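Local coordinates for adenylosuccinate lyase (PDB 4EEI), which probably catalyses the release of fumarate from adenylosuccinate and from the succinylated aminoimidazole carboxamide ribotide, two steps of purine biosynthesis, at residues Met148-Val159 against Leu419-Val430. Numbering follows the deposited sequence.
With K (potassium ion), chain V.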
loop_
_atom_site.group_PDB
_atom_site.type_symbol
_atom_site.label_atom_id
_atom_site.label_comp_id
_atom_site.label_asym_id
_atom_site.label_seq_id
_atom_site.Cartn_x
_atom_site.Cartn_y
_atom_site.Cartn_z
ATOM N N MET B 148 20.277 -27.582 12.818
ATOM C CA MET B 148 19.304 -27.101 13.791
ATOM C C MET B 148 18.194 -28.133 13.836
ATOM O O MET B 148 18.196 -29.080 13.052
ATOM C CB MET B 148 18.716 -25.772 13.329
ATOM C CG MET B 148 17.940 -25.919 12.023
ATOM S SD MET B 148 17.329 -24.353 11.380
ATOM C CE MET B 148 16.120 -23.908 12.643
ATOM N N SER B 149 17.228 -27.950 14.728
ATOM C CA SER B 149 16.071 -28.838 14.758
ATOM C C SER B 149 15.088 -28.449 13.650
ATOM O O SER B 149 14.735 -27.282 13.516
ATOM C CB SER B 149 15.368 -28.745 16.104
ATOM O OG SER B 149 14.054 -29.250 15.999
ATOM N N PHE B 150 14.644 -29.420 12.861
ATOM C CA PHE B 150 13.685 -29.146 11.787
ATOM C C PHE B 150 12.383 -28.646 12.403
ATOM O O PHE B 150 11.713 -27.759 11.858
ATOM C CB PHE B 150 13.437 -30.419 10.971
ATOM C CG PHE B 150 12.682 -30.195 9.679
ATOM C CD1 PHE B 150 11.313 -30.398 9.613
ATOM C CD2 PHE B 150 13.349 -29.800 8.524
ATOM C CE1 PHE B 150 10.619 -30.216 8.416
ATOM C CE2 PHE B 150 12.662 -29.605 7.329
ATOM C CZ PHE B 150 11.298 -29.819 7.278
ATOM N N GLY B 151 12.036 -29.198 13.564
ATOM C CA GLY B 151 10.814 -28.805 14.251
ATOM C C GLY B 151 10.773 -27.343 14.650
ATOM O O GLY B 151 9.698 -26.757 14.818
ATOM N N GLN B 152 11.945 -26.738 14.803
ATOM C CA GLN B 152 11.999 -25.333 15.164
ATOM C C GLN B 152 11.449 -24.452 14.034
ATOM O O GLN B 152 11.007 -23.320 14.275
ATOM C CB GLN B 152 13.430 -24.950 15.529
ATOM C CG GLN B 152 13.558 -23.570 16.125
ATOM C CD GLN B 152 14.868 -23.383 16.853
ATOM O OE1 GLN B 152 15.273 -24.233 17.649
ATOM N NE2 GLN B 152 15.540 -22.264 16.593
ATOM N N LYS B 153 11.446 -24.967 12.805
ATOM C CA LYS B 153 10.846 -24.215 11.697
ATOM C C LYS B 153 9.353 -24.061 11.953
ATOM O O LYS B 153 8.799 -22.967 11.861
ATOM C CB LYS B 153 11.078 -24.911 10.353
ATOM C CG LYS B 153 12.541 -24.942 9.894
ATOM C CD LYS B 153 12.685 -25.802 8.637
ATOM C CE LYS B 153 14.101 -25.730 8.051
ATOM N NZ LYS B 153 14.467 -24.344 7.627
ATOM N N PHE B 154 8.702 -25.163 12.292
ATOM C CA PHE B 154 7.278 -25.114 12.577
ATOM C C PHE B 154 6.993 -24.388 13.879
ATOM O O PHE B 154 5.970 -23.738 14.009
ATOM C CB PHE B 154 6.702 -26.528 12.638
ATOM C CG PHE B 154 6.764 -27.258 11.336
ATOM C CD1 PHE B 154 5.959 -26.868 10.276
ATOM C CD2 PHE B 154 7.617 -28.338 11.171
ATOM C CE1 PHE B 154 6.012 -27.544 9.059
ATOM C CE2 PHE B 154 7.673 -29.018 9.965
ATOM C CZ PHE B 154 6.867 -28.616 8.909
ATOM N N LEU B 155 7.879 -24.519 14.860
ATOM C CA LEU B 155 7.647 -23.867 16.140
ATOM C C LEU B 155 7.752 -22.354 15.985
ATOM O O LEU B 155 7.050 -21.597 16.659
ATOM C CB LEU B 155 8.633 -24.374 17.206
ATOM C CG LEU B 155 8.343 -23.878 18.627
ATOM C CD1 LEU B 155 7.069 -24.536 19.198
ATOM C CD2 LEU B 155 9.535 -24.128 19.560
ATOM N N GLY B 156 8.625 -21.910 15.083
ATOM C CA GLY B 156 8.769 -20.489 14.809
ATOM C C GLY B 156 7.521 -19.882 14.196
ATOM O O GLY B 156 7.178 -18.715 14.452
ATOM N N ALA B 157 6.845 -20.663 13.364
ATOM C CA ALA B 157 5.579 -20.221 12.806
ATOM C C ALA B 157 4.523 -20.265 13.906
ATOM O O ALA B 157 3.698 -19.360 14.020
ATOM C CB ALA B 157 5.181 -21.097 11.655
ATOM N N TYR B 158 4.544 -21.329 14.709
ATOM C CA TYR B 158 3.600 -21.454 15.825
ATOM C C TYR B 158 3.586 -20.221 16.718
ATOM O O TYR B 158 2.526 -19.638 16.963
ATOM C CB TYR B 158 3.911 -22.702 16.657
ATOM C CG TYR B 158 3.185 -22.776 17.986
ATOM C CD1 TYR B 158 1.863 -23.194 18.059
ATOM C CD2 TYR B 158 3.829 -22.435 19.167
ATOM C CE1 TYR B 158 1.203 -23.269 19.270
ATOM C CE2 TYR B 158 3.176 -22.505 20.383
ATOM C CZ TYR B 158 1.867 -22.928 20.426
ATOM O OH TYR B 158 1.219 -22.996 21.637
ATOM N N VAL B 159 4.755 -19.818 17.214
ATOM C CA VAL B 159 4.799 -18.691 18.135
ATOM C C VAL B 159 4.337 -17.396 17.468
ATOM O O VAL B 159 3.732 -16.544 18.119
ATOM C CB VAL B 159 6.180 -18.505 18.812
ATOM C CG1 VAL B 159 6.496 -19.703 19.698
ATOM C CG2 VAL B 159 7.282 -18.294 17.768
ATOM N N LEU B 419 21.494 -29.421 18.785
ATOM C CA LEU B 419 20.134 -29.500 19.308
ATOM C C LEU B 419 20.143 -29.497 20.837
ATOM O O LEU B 419 19.156 -29.874 21.474
ATOM C CB LEU B 419 19.424 -30.749 18.778
ATOM C CG LEU B 419 18.655 -30.608 17.460
ATOM C CD1 LEU B 419 19.564 -30.321 16.279
ATOM C CD2 LEU B 419 17.835 -31.851 17.192
ATOM N N LYS B 420 21.264 -29.062 21.411
ATOM C CA LYS B 420 21.474 -29.049 22.863
ATOM C C LYS B 420 20.360 -28.341 23.646
ATOM O O LYS B 420 19.948 -28.809 24.705
ATOM C CB LYS B 420 22.820 -28.384 23.178
ATOM C CG LYS B 420 23.179 -28.304 24.659
ATOM C CD LYS B 420 24.408 -27.400 24.884
ATOM C CE LYS B 420 24.070 -25.909 24.701
ATOM N NZ LYS B 420 25.168 -25.096 24.079
ATOM N N GLU B 421 19.873 -27.220 23.126
ATOM C CA GLU B 421 18.914 -26.405 23.867
ATOM C C GLU B 421 17.479 -26.517 23.351
ATOM O O GLU B 421 16.611 -25.733 23.752
ATOM C CB GLU B 421 19.341 -24.932 23.846
ATOM C CG GLU B 421 20.694 -24.658 24.495
ATOM C CD GLU B 421 20.622 -24.594 26.008
ATOM O OE1 GLU B 421 19.541 -24.842 26.575
ATOM O OE2 GLU B 421 21.646 -24.290 26.637
ATOM N N ILE B 422 17.219 -27.479 22.475
ATOM C CA ILE B 422 15.912 -27.532 21.818
ATOM C C ILE B 422 14.760 -27.723 22.821
ATOM O O ILE B 422 13.670 -27.190 22.614
ATOM C CB ILE B 422 15.876 -28.600 20.694
ATOM C CG1 ILE B 422 14.684 -28.369 19.761
ATOM C CG2 ILE B 422 15.832 -29.990 21.274
ATOM C CD1 ILE B 422 14.682 -26.989 19.130
ATOM N N ASP B 423 15.014 -28.443 23.917
ATOM C CA ASP B 423 13.996 -28.637 24.954
ATOM C C ASP B 423 13.583 -27.297 25.569
ATOM O O ASP B 423 12.397 -27.030 25.777
ATOM C CB ASP B 423 14.512 -29.560 26.065
ATOM C CG ASP B 423 14.600 -31.016 25.637
ATOM O OD1 ASP B 423 14.440 -31.305 24.433
ATOM O OD2 ASP B 423 14.838 -31.870 26.513
ATOM N N HIS B 424 14.569 -26.455 25.856
ATOM C CA HIS B 424 14.314 -25.154 26.465
ATOM C C HIS B 424 13.507 -24.236 25.551
ATOM O O HIS B 424 12.656 -23.473 26.015
ATOM C CB HIS B 424 15.633 -24.471 26.822
ATOM C CG HIS B 424 16.363 -25.118 27.957
ATOM N ND1 HIS B 424 17.653 -25.592 27.836
ATOM C CD2 HIS B 424 15.992 -25.357 29.236
ATOM C CE1 HIS B 424 18.039 -26.106 28.991
ATOM N NE2 HIS B 424 17.052 -25.974 29.858
ATOM N N VAL B 425 13.803 -24.290 24.258
ATOM C CA VAL B 425 13.122 -23.444 23.284
ATOM C C VAL B 425 11.652 -23.837 23.192
ATOM O O VAL B 425 10.771 -22.974 23.180
ATOM C CB VAL B 425 13.794 -23.546 21.902
ATOM C CG1 VAL B 425 13.012 -22.753 20.854
ATOM C CG2 VAL B 425 15.235 -23.045 21.982
ATOM N N PHE B 426 11.390 -25.139 23.125
ATOM C CA PHE B 426 10.019 -25.634 23.095
ATOM C C PHE B 426 9.279 -25.260 24.382
ATOM O O PHE B 426 8.159 -24.755 24.329
ATOM C CB PHE B 426 9.999 -27.151 22.878
ATOM C CG PHE B 426 9.927 -27.554 21.431
ATOM C CD1 PHE B 426 11.032 -27.394 20.592
ATOM C CD2 PHE B 426 8.751 -28.069 20.902
ATOM C CE1 PHE B 426 10.965 -27.748 19.244
ATOM C CE2 PHE B 426 8.674 -28.441 19.553
ATOM C CZ PHE B 426 9.785 -28.275 18.724
ATOM N N ASP B 427 9.911 -25.497 25.531
ATOM C CA ASP B 427 9.287 -25.175 26.812
ATOM C C ASP B 427 8.938 -23.688 26.985
ATOM O O ASP B 427 7.867 -23.366 27.481
ATOM C CB ASP B 427 10.132 -25.676 27.997
ATOM C CG ASP B 427 10.010 -27.183 28.222
ATOM O OD1 ASP B 427 9.048 -27.801 27.708
ATOM O OD2 ASP B 427 10.873 -27.747 28.939
ATOM N N ARG B 428 9.813 -22.772 26.576
ATOM C CA ARG B 428 9.501 -21.357 26.749
ATOM C C ARG B 428 8.501 -20.862 25.697
ATOM O O ARG B 428 7.909 -19.796 25.847
ATOM C CB ARG B 428 10.778 -20.505 26.689
ATOM C CG ARG B 428 11.388 -20.430 25.285
ATOM C CD ARG B 428 12.732 -19.706 25.264
ATOM N NE ARG B 428 13.241 -19.583 23.896
ATOM C CZ ARG B 428 14.504 -19.312 23.585
ATOM N NH1 ARG B 428 15.409 -19.145 24.545
ATOM N NH2 ARG B 428 14.864 -19.220 22.308
ATOM N N SER B 429 8.327 -21.630 24.630
ATOM C CA SER B 429 7.461 -21.222 23.522
ATOM C C SER B 429 6.010 -21.666 23.704
ATOM O O SER B 429 5.090 -21.105 23.101
ATOM C CB SER B 429 8.000 -21.801 22.207
ATOM O OG SER B 429 9.210 -21.160 21.854
ATOM N N VAL B 430 5.809 -22.692 24.518
ATOM C CA VAL B 430 4.476 -23.241 24.736
ATOM C C VAL B 430 4.132 -23.116 26.213
ATOM O O VAL B 430 4.802 -23.715 27.054
ATOM C CB VAL B 430 4.430 -24.714 24.308
ATOM C CG1 VAL B 430 3.040 -25.310 24.559
ATOM C CG2 VAL B 430 4.820 -24.847 22.834
HETATM K K K V . 5.960 -23.411 29.023
HETATM O O HOH W 1 6.288 -20.774 28.403
#
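L155 and F426 form the tight centre of a nearly parallel helix pair, whose axes lie 11.1 Å apart and cross at 20°. The pair illustrates how a short helix near the C-terminus can be fastened to the helical body of a lyase of the fumarase/aspartase type. Methyl CD2 of L155 sits over one face of the F426 ring in a CH-pi contact, 3.8 Å from the ring centroid. CG anti to the backbone N (chi1 -172°) carries the L155 branch toward the other helix, and CD2 lies among F426, V425 CG1 and the S429 side chain. V159 CG1 closes on S429 CB at 3.6 Å, and the S429 hydroxyl is turned back into its own helix, donating to V425 O. V430 CG2 meets Y158 CE2 at 3.8 Å. One turn before F426, the I422 methyl CD1 lies against S149 CB and 3.2 Å from Q152 OE1; the strongest polar partner of Q152 is G185 of the second subunit. The S149 hydroxyl itself bonds to K132 O.

On the looser side, exposed D423 and H424 stand clear of helix 151-159. The partly exposed helix end carries a potassium ion, coordinated by D427 O, V430 O, a water and the carbonyls of K431 and R433. R428 reaches the second subunit, where NH1 forms a salt bridge with E195. At the edge of the Y158 ring, near its plane, S429 O stands 3.6 Å from CE2.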